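Local atomic coordinates of HRDC domain-containing protein (Bifidobacterium adolescentis ATCC 15703, PDB entry 3CYM), a protein that is of uncharacterised function but probably acts as a ribonuclease D-like 3'-5' exonuclease that binds nucleic acid. Residues E6-A11 and L143-A148; E12-V17 and V173-E178. One frame throughout, in Å; residues are numbered along the deposited sequence.

In the fold
Both contacts tie the N-terminal segment to the same region of the exonuclease fold, on one side of the chain's centre and about 12 Å apart, centre to centre. Contact 1 lies at the surface and is backbone work: strand 8-9 pairs with strand 145-146, apart from the six-stranded mixed sheet. Contact 2, largely buried, follows in the loop toward strand 20-21 and relies on side-chain charge, with Arg14 reaching the break between helix 163-174 and helix 176-190. Leu175 joins them: its CD1 packs 3.8 Å from Leu10 CD2 of contact 1, while its CD2 meets the guanidinium of Arg14 in contact 2.

Contact 1. Residues E6-A11 and L143-A148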
ATOM      1  N   GLU A   6     -23.284  15.633 -15.604  1.00 49.82           N
ATOM      2  CA  GLU A   6     -24.297  15.528 -14.506  1.00 47.65           C
ATOM      3  C   GLU A   6     -24.204  14.193 -13.749  1.00 43.62           C
ATOM      4  O   GLU A   6     -25.029  13.306 -13.978  1.00 40.70           O
ATOM      5  CB  GLU A   6     -25.706  15.683 -15.080  1.00 51.77           C
ATOM      6  CG  GLU A   6     -25.904  16.901 -15.970  1.00 60.21           C
ATOM      7  CD  GLU A   6     -26.354  18.114 -15.191  1.00 68.06           C
ATOM      8  OE1 GLU A   6     -25.788  19.205 -15.417  1.00 71.03           O
ATOM      9  OE2 GLU A   6     -27.274  17.971 -14.352  1.00 69.71           O
ATOM     10  N   PRO A   7     -23.196  14.039 -12.859  1.00 41.03           N
ATOM     11  CA  PRO A   7     -23.035  12.796 -12.097  1.00 39.94           C
ATOM     12  C   PRO A   7     -24.176  12.520 -11.119  1.00 40.89           C
ATOM     13  O   PRO A   7     -24.769  13.453 -10.581  1.00 46.29           O
ATOM     14  CB  PRO A   7     -21.732  13.023 -11.328  1.00 38.52           C
ATOM     15  CG  PRO A   7     -21.597  14.497 -11.236  1.00 37.70           C
ATOM     16  CD  PRO A   7     -22.128  15.002 -12.535  1.00 40.27           C
ATOM     17  N   LYS A   8     -24.479  11.243 -10.907  1.00 36.82           N
ATOM     18  CA  LYS A   8     -25.551  10.841 -10.005  1.00 35.31           C
ATOM     19  C   LYS A   8     -24.956  10.061  -8.840  1.00 31.91           C
ATOM     20  O   LYS A   8     -24.137   9.166  -9.051  1.00 34.44           O
ATOM     21  CB  LYS A   8     -26.582   9.986 -10.754  1.00 38.98           C
ATOM     22  CG  LYS A   8     -27.210  10.671 -11.979  1.00 41.53           C
ATOM     23  CD  LYS A   8     -27.422   9.705 -13.158  1.00 41.89           C
ATOM     24  CE  LYS A   8     -26.142   9.532 -13.997  1.00 44.49           C
ATOM     25  NZ  LYS A   8     -26.291   8.559 -15.119  1.00 35.18           N
ATOM     26  N   LEU A   9     -25.342  10.415  -7.616  1.00 28.10           N
ATOM     27  CA  LEU A   9     -24.894   9.682  -6.435  1.00 27.09           C
ATOM     28  C   LEU A   9     -25.502   8.281  -6.379  1.00 28.42           C
ATOM     29  O   LEU A   9     -26.728   8.120  -6.394  1.00 26.40           O
ATOM     30  CB  LEU A   9     -25.206  10.433  -5.133  1.00 26.39           C
ATOM     31  CG  LEU A   9     -24.798   9.695  -3.842  1.00 23.11           C
ATOM     32  CD1 LEU A   9     -23.289   9.779  -3.581  1.00 16.14           C
ATOM     33  CD2 LEU A   9     -25.579  10.186  -2.631  1.00 20.42           C
ATOM     34  N   LEU A  10     -24.628   7.276  -6.327  1.00 21.94           N
ATOM     35  CA  LEU A  10     -25.042   5.905  -6.099  1.00 18.85           C
ATOM     36  C   LEU A  10     -24.882   5.637  -4.607  1.00 22.46           C
ATOM     37  O   LEU A  10     -23.761   5.472  -4.114  1.00 21.47           O
ATOM     38  CB  LEU A  10     -24.195   4.950  -6.937  1.00 17.04           C
ATOM     39  CG  LEU A  10     -24.598   3.478  -7.018  1.00 12.23           C
ATOM     40  CD1 LEU A  10     -25.946   3.303  -7.668  1.00 12.26           C
ATOM     41  CD2 LEU A  10     -23.559   2.677  -7.787  1.00 17.74           C
ATOM     42  N   ALA A  11     -26.012   5.635  -3.897  1.00 24.17           N
ATOM     43  CA  ALA A  11     -26.057   5.479  -2.434  1.00 21.34           C
ATOM     44  C   ALA A  11     -25.933   4.032  -1.956  1.00 19.95           C
ATOM     45  O   ALA A  11     -25.397   3.779  -0.880  1.00 20.36           O
ATOM     46  CB  ALA A  11     -27.339   6.102  -1.879  1.00 26.83           C
ATOM     47  N   LEU A 143     -18.382   6.659 -15.744  1.00 17.83           N
ATOM     48  CA  LEU A 143     -19.733   6.124 -15.595  1.00 17.54           C
ATOM     49  C   LEU A 143     -20.738   7.208 -15.199  1.00 21.00           C
ATOM     50  O   LEU A 143     -21.947   6.990 -15.266  1.00 24.38           O
ATOM     51  CB  LEU A 143     -19.753   4.951 -14.596  1.00 19.39           C
ATOM     52  CG  LEU A 143     -18.708   3.831 -14.778  1.00 24.10           C
ATOM     53  CD1 LEU A 143     -18.822   2.760 -13.698  1.00  9.48           C
ATOM     54  CD2 LEU A 143     -18.771   3.191 -16.179  1.00 15.93           C
ATOM     55  N   GLY A 144     -20.234   8.378 -14.803  1.00 20.09           N
ATOM     56  CA  GLY A 144     -21.085   9.473 -14.335  1.00 17.04           C
ATOM     57  C   GLY A 144     -21.779   9.128 -13.033  1.00 21.32           C
ATOM     58  O   GLY A 144     -22.904   9.566 -12.787  1.00 23.27           O
ATOM     59  N   LEU A 145     -21.115   8.325 -12.205  1.00 19.43           N
ATOM     60  CA  LEU A 145     -21.674   7.905 -10.919  1.00 19.04           C
ATOM     61  C   LEU A 145     -20.741   8.236  -9.762  1.00 21.20           C
ATOM     62  O   LEU A 145     -19.544   7.955  -9.817  1.00 25.37           O
ATOM     63  CB  LEU A 145     -22.013   6.412 -10.924  1.00 17.82           C
ATOM     64  CG  LEU A 145     -23.103   5.904 -11.867  1.00 16.75           C
ATOM     65  CD1 LEU A 145     -23.151   4.394 -11.805  1.00 18.84           C
ATOM     66  CD2 LEU A 145     -24.469   6.495 -11.537  1.00 12.35           C
ATOM     67  N   THR A 146     -21.319   8.823  -8.716  1.00 25.54           N
ATOM     68  CA  THR A 146     -20.589   9.297  -7.542  1.00 25.11           C
ATOM     69  C   THR A 146     -20.690   8.278  -6.403  1.00 25.96           C
ATOM     70  O   THR A 146     -21.780   7.820  -6.064  1.00 28.15           O
ATOM     71  CB  THR A 146     -21.139  10.684  -7.073  1.00 26.91           C
ATOM     72  OG1 THR A 146     -20.987  11.647  -8.126  1.00 25.74           O
ATOM     73  CG2 THR A 146     -20.416  11.196  -5.821  1.00 24.85           C
ATOM     74  N   LEU A 147     -19.543   7.909  -5.838  1.00 23.85           N
ATOM     75  CA  LEU A 147     -19.496   7.120  -4.614  1.00 30.28           C
ATOM     76  C   LEU A 147     -19.045   8.039  -3.479  1.00 33.49           C
ATOM     77  O   LEU A 147     -17.984   8.664  -3.573  1.00 36.00           O
ATOM     78  CB  LEU A 147     -18.525   5.938  -4.764  1.00 29.71           C
ATOM     79  CG  LEU A 147     -18.678   4.976  -5.953  1.00 31.08           C
ATOM     80  CD1 LEU A 147     -17.473   4.047  -6.059  1.00 21.59           C
ATOM     81  CD2 LEU A 147     -19.974   4.161  -5.876  1.00 21.07           C
ATOM     82  N   ALA A 148     -19.860   8.147  -2.429  1.00 37.71           N
ATOM     83  CA  ALA A 148     -19.487   8.926  -1.241  1.00 42.72           C
ATOM     84  C   ALA A 148     -18.643   8.051  -0.329  1.00 46.18           C
ATOM     85  O   ALA A 148     -19.176   7.266   0.450  1.00 54.31           O
ATOM     86  CB  ALA A 148     -20.726   9.422  -0.513  1.00 43.30           C
TER
HETATM   87  O   HOH W   1     -21.771   6.072  -2.198  1.00 11.20           O
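Lys8 and Thr146 are joined through their backbones, Thr146 N giving its hydrogen to Lys8 O at 2.9 Å in a nearly straight bond (171° at the hydrogen) that arrives from above the carbonyl plane. Lys8 N in turn donates to Gly144 O at 3.0 Å, and Leu10 N reaches Thr146 O, this time in the carbonyl plane. The alternation is that of a short parallel pair, Lys8 beside Leu145 and Leu9 beside Thr146. Two CA-H...O contacts supplement it: Pro7 CA to Gly144 O, and Leu145 CA to Lys8 O.

The side chains of Leu9 and Thr146 share one face of this two-stranded sheet and cross at about a right angle. Leu9 CG stands anti to the backbone N (chi1 178°), and from there the turn at chi2 brings CD1 to 3.5 Å from Thr146 O; the same methyl meets Thr146 CG2 and Ala148 CB. Pro7 CB comes 3.6 Å from Thr146 OG1, a hydroxyl whose hydrogen bond goes to Glu140 on helix 135-143. On the other face, Leu145 CD2 lies 4.2 Å from Lys8 CB. Leu10, after the paired residues, points toward 143-148 and brings CD2 loosely against Leu145 CD1 and Leu147 CD2; Leu171 and Glu174 of helix 163-174 also touch its side chain.

Past the last direct bond the two segments are bridged by a water, which donates to Leu10 O and accepts from Ala148 N, each at 2.8 Å. At the other end Gly144, with positive phi (66°), turns the chain out of helix 135-143 and into the strand. Ala11 O is held by the side-chain amide of Asn167.

Contact 2. Residues E12-V17 and V173-E178; sequences EPREGV and VELLIE
The guanidinium of Arg14, in one of two modelled conformers, carries Glu174 OE2 over one face, 3.1 Å above its centre, while Leu175 CD2 sits at its edge, 3.6 Å from Arg14 NH2. Because OE2 lies well out of the guanidinium plane, the salt bridge from Arg14 NE to Glu174 OE2 is one of charge, with no N-H aimed at the oxygen. Glu178 comes tip to tip instead, its OE2 2.8 Å from Arg14 NH2 in a second salt bridge. A weak hydrogen bond also runs from Arg14 NH2 to Glu174 O.

Glu174 CG stands anti to the backbone N (chi1 168°), and a bend at chi2 follows before the carboxylate meets Pro13 and Arg14. Arg14 N donates nearly straight (172°) to Glu174 OE2 at 3.1 Å, from above the carboxylate plane. This bond ties the type I turn from Pro13 to Gly16 to Glu174, and Pro13 CB packs 3.6 Å from OE1 of Glu174, the oxygen salt-bridged to Lys63. An alanine at Glu174 would probably leave Arg14 N without its acceptor and Lys63 without this counter-charge. With two cations on one carboxylate, Glu174 is likely to stay ionised although buried, and Arg14, facing both Glu174 and Glu178, is probably well compensated.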
ATOM      1  N   GLU A  12     -26.467   3.096  -2.741  1.00 15.57           N
ATOM      2  CA  GLU A  12     -26.400   1.663  -2.441  1.00 20.13           C
ATOM      3  C   GLU A  12     -26.197   0.877  -3.743  1.00 20.48           C
ATOM      4  O   GLU A  12     -26.461   1.415  -4.817  1.00 19.85           O
ATOM      5  CB  GLU A  12     -27.698   1.192  -1.780  1.00 21.83           C
ATOM      6  CG  GLU A  12     -28.035   1.836  -0.443  1.00 27.00           C
ATOM      7  CD  GLU A  12     -28.989   1.002   0.387  1.00 28.47           C
ATOM      8  OE1 GLU A  12     -29.542   0.012  -0.149  1.00 30.05           O
ATOM      9  OE2 GLU A  12     -29.167   1.330   1.583  1.00 24.34           O
ATOM     10  N   PRO A  13     -25.721  -0.392  -3.660  1.00 18.73           N
ATOM     11  CA  PRO A  13     -25.707  -1.253  -4.842  1.00 17.55           C
ATOM     12  C   PRO A  13     -27.106  -1.526  -5.372  1.00 19.60           C
ATOM     13  O   PRO A  13     -28.089  -1.411  -4.623  1.00 17.97           O
ATOM     14  CB  PRO A  13     -25.101  -2.560  -4.313  1.00 16.76           C
ATOM     15  CG  PRO A  13     -24.313  -2.163  -3.162  1.00 14.58           C
ATOM     16  CD  PRO A  13     -25.127  -1.095  -2.506  1.00 18.97           C
ATOM     17  N   ARG A  14     -27.182  -1.887  -6.653  0.50 22.22           N
ATOM     18  CA  ARG A  14     -28.450  -2.170  -7.328  0.50 24.93           C
ATOM     19  C   ARG A  14     -29.156  -3.364  -6.697  0.50 24.81           C
ATOM     20  O   ARG A  14     -30.378  -3.398  -6.618  0.50 26.93           O
ATOM     21  CB  ARG A  14     -28.227  -2.425  -8.824  0.50 26.95           C
ATOM     22  CG  ARG A  14     -27.525  -1.285  -9.555  0.50 29.80           C
ATOM     23  CD  ARG A  14     -27.115  -1.685 -10.962  0.50 31.06           C
ATOM     24  NE  ARG A  14     -25.718  -1.343 -11.227  0.50 32.72           N
ATOM     25  CZ  ARG A  14     -24.731  -2.234 -11.289  0.50 32.21           C
ATOM     26  NH1 ARG A  14     -24.985  -3.522 -11.111  0.50 32.32           N
ATOM     27  NH2 ARG A  14     -23.488  -1.838 -11.526  0.50 23.40           N
ATOM     28  N   GLU A  15     -28.370  -4.324  -6.222  1.00 24.32           N
ATOM     29  CA  GLU A  15     -28.899  -5.545  -5.623  0.50 24.86           C
ATOM     30  C   GLU A  15     -29.151  -5.395  -4.125  1.00 22.83           C
ATOM     31  O   GLU A  15     -29.650  -6.317  -3.477  1.00 24.43           O
ATOM     32  CB  GLU A  15     -27.939  -6.713  -5.888  0.50 26.82           C
ATOM     33  CG  GLU A  15     -28.371  -7.680  -6.994  0.50 29.09           C
ATOM     34  CD  GLU A  15     -28.674  -7.008  -8.327  0.50 32.86           C
ATOM     35  OE1 GLU A  15     -29.676  -7.398  -8.962  0.50 37.19           O
ATOM     36  OE2 GLU A  15     -27.917  -6.103  -8.748  0.50 32.63           O
ATOM     37  N   GLY A  16     -28.812  -4.229  -3.583  1.00 23.21           N
ATOM     38  CA  GLY A  16     -28.990  -3.946  -2.169  1.00 17.22           C
ATOM     39  C   GLY A  16     -27.723  -4.213  -1.385  1.00 21.30           C
ATOM     40  O   GLY A  16     -26.732  -4.712  -1.929  1.00 17.78           O
ATOM     41  N   VAL A  17     -27.768  -3.878  -0.097  1.00 20.50           N
ATOM     42  CA  VAL A  17     -26.652  -4.098   0.819  1.00 19.22           C
ATOM     43  C   VAL A  17     -26.600  -5.584   1.196  1.00 20.52           C
ATOM     44  O   VAL A  17     -27.558  -6.115   1.762  1.00 17.75           O
ATOM     45  CB  VAL A  17     -26.780  -3.220   2.084  1.00 18.83           C
ATOM     46  CG1 VAL A  17     -25.484  -3.218   2.869  1.00 19.75           C
ATOM     47  CG2 VAL A  17     -27.145  -1.803   1.702  1.00 10.41           C
ATOM     48  N   VAL A 173     -16.807  -2.621  -4.954  1.00 21.78           N
ATOM     49  CA  VAL A 173     -16.731  -3.609  -6.053  1.00 15.53           C
ATOM     50  C   VAL A 173     -17.901  -3.527  -7.042  1.00 19.62           C
ATOM     51  O   VAL A 173     -17.853  -4.141  -8.100  1.00 20.99           O
ATOM     52  CB  VAL A 173     -16.612  -5.067  -5.557  1.00 12.36           C
ATOM     53  CG1 VAL A 173     -15.334  -5.271  -4.803  1.00 12.22           C
ATOM     54  CG2 VAL A 173     -17.817  -5.465  -4.719  1.00 11.05           C
ATOM     55  N   GLU A 174     -18.925  -2.752  -6.684  1.00 21.94           N
ATOM     56  CA  GLU A 174     -20.184  -2.611  -7.441  1.00 16.73           C
ATOM     57  C   GLU A 174     -20.049  -2.167  -8.908  1.00 19.18           C
ATOM     58  O   GLU A 174     -20.839  -2.586  -9.756  1.00 23.29           O
ATOM     59  CB  GLU A 174     -21.135  -1.678  -6.660  1.00 15.19           C
ATOM     60  CG  GLU A 174     -22.416  -1.145  -7.361  1.00 14.23           C
ATOM     61  CD  GLU A 174     -23.490  -2.202  -7.619  1.00 22.97           C
ATOM     62  OE1 GLU A 174     -23.293  -3.383  -7.258  1.00 24.18           O
ATOM     63  OE2 GLU A 174     -24.542  -1.849  -8.204  1.00 21.07           O
ATOM     64  N   LEU A 175     -19.048  -1.346  -9.210  1.00 17.23           N
ATOM     65  CA  LEU A 175     -18.934  -0.750 -10.550  1.00 14.73           C
ATOM     66  C   LEU A 175     -17.680  -1.128 -11.323  1.00 13.81           C
ATOM     67  O   LEU A 175     -17.452  -0.609 -12.413  1.00 16.77           O
ATOM     68  CB  LEU A 175     -19.049   0.779 -10.467  1.00 15.74           C
ATOM     69  CG  LEU A 175     -20.348   1.322  -9.859  1.00 19.76           C
ATOM     70  CD1 LEU A 175     -20.211   2.794  -9.534  1.00 26.69           C
ATOM     71  CD2 LEU A 175     -21.540   1.056 -10.777  1.00 17.38           C
ATOM     72  N   LEU A 176     -16.879  -2.035 -10.768  1.00 11.35           N
ATOM     73  CA  LEU A 176     -15.598  -2.393 -11.368  1.00 14.21           C
ATOM     74  C   LEU A 176     -15.679  -3.134 -12.717  1.00 16.25           C
ATOM     75  O   LEU A 176     -14.830  -2.919 -13.575  1.00 13.16           O
ATOM     76  CB  LEU A 176     -14.729  -3.182 -10.381  1.00  8.11           C
ATOM     77  CG  LEU A 176     -14.258  -2.468  -9.117  1.00  5.85           C
ATOM     78  CD1 LEU A 176     -13.295  -3.347  -8.353  1.00  4.89           C
ATOM     79  CD2 LEU A 176     -13.596  -1.123  -9.442  1.00  9.48           C
ATOM     80  N   ILE A 177     -16.686  -3.986 -12.918  1.00 16.72           N
ATOM     81  CA  ILE A 177     -16.794  -4.661 -14.215  1.00 19.57           C
ATOM     82  C   ILE A 177     -17.203  -3.677 -15.321  1.00 19.22           C
ATOM     83  O   ILE A 177     -16.712  -3.768 -16.444  1.00 22.65           O
ATOM     84  CB  ILE A 177     -17.596  -6.024 -14.192  1.00 20.85           C
ATOM     85  CG1 ILE A 177     -19.079  -5.842 -14.485  1.00 24.32           C
ATOM     86  CG2 ILE A 177     -17.373  -6.838 -12.889  1.00 14.14           C
ATOM     87  CD1 ILE A 177     -19.442  -6.221 -15.881  1.00 17.90           C
ATOM     88  N   GLU A 178     -18.066  -2.723 -14.976  1.00 21.16           N
ATOM     89  CA  GLU A 178     -18.478  -1.663 -15.899  1.00 26.45           C
ATOM     90  C   GLU A 178     -17.350  -0.665 -16.145  1.00 25.71           C
ATOM     91  O   GLU A 178     -17.238  -0.115 -17.242  1.00 31.07           O
ATOM     92  CB  GLU A 178     -19.731  -0.929 -15.397  1.00 20.72           C
ATOM     93  CG  GLU A 178     -20.998  -1.769 -15.407  1.00 28.93           C
ATOM     94  CD  GLU A 178     -21.305  -2.416 -14.064  1.00 32.29           C
ATOM     95  OE1 GLU A 178     -20.420  -2.446 -13.178  1.00 38.48           O
ATOM     96  OE2 GLU A 178     -22.445  -2.898 -13.892  1.00 34.25           O
TER
HETATM   97  O   HOH W   2     -25.708  -4.641  -7.611  1.00 22.17           O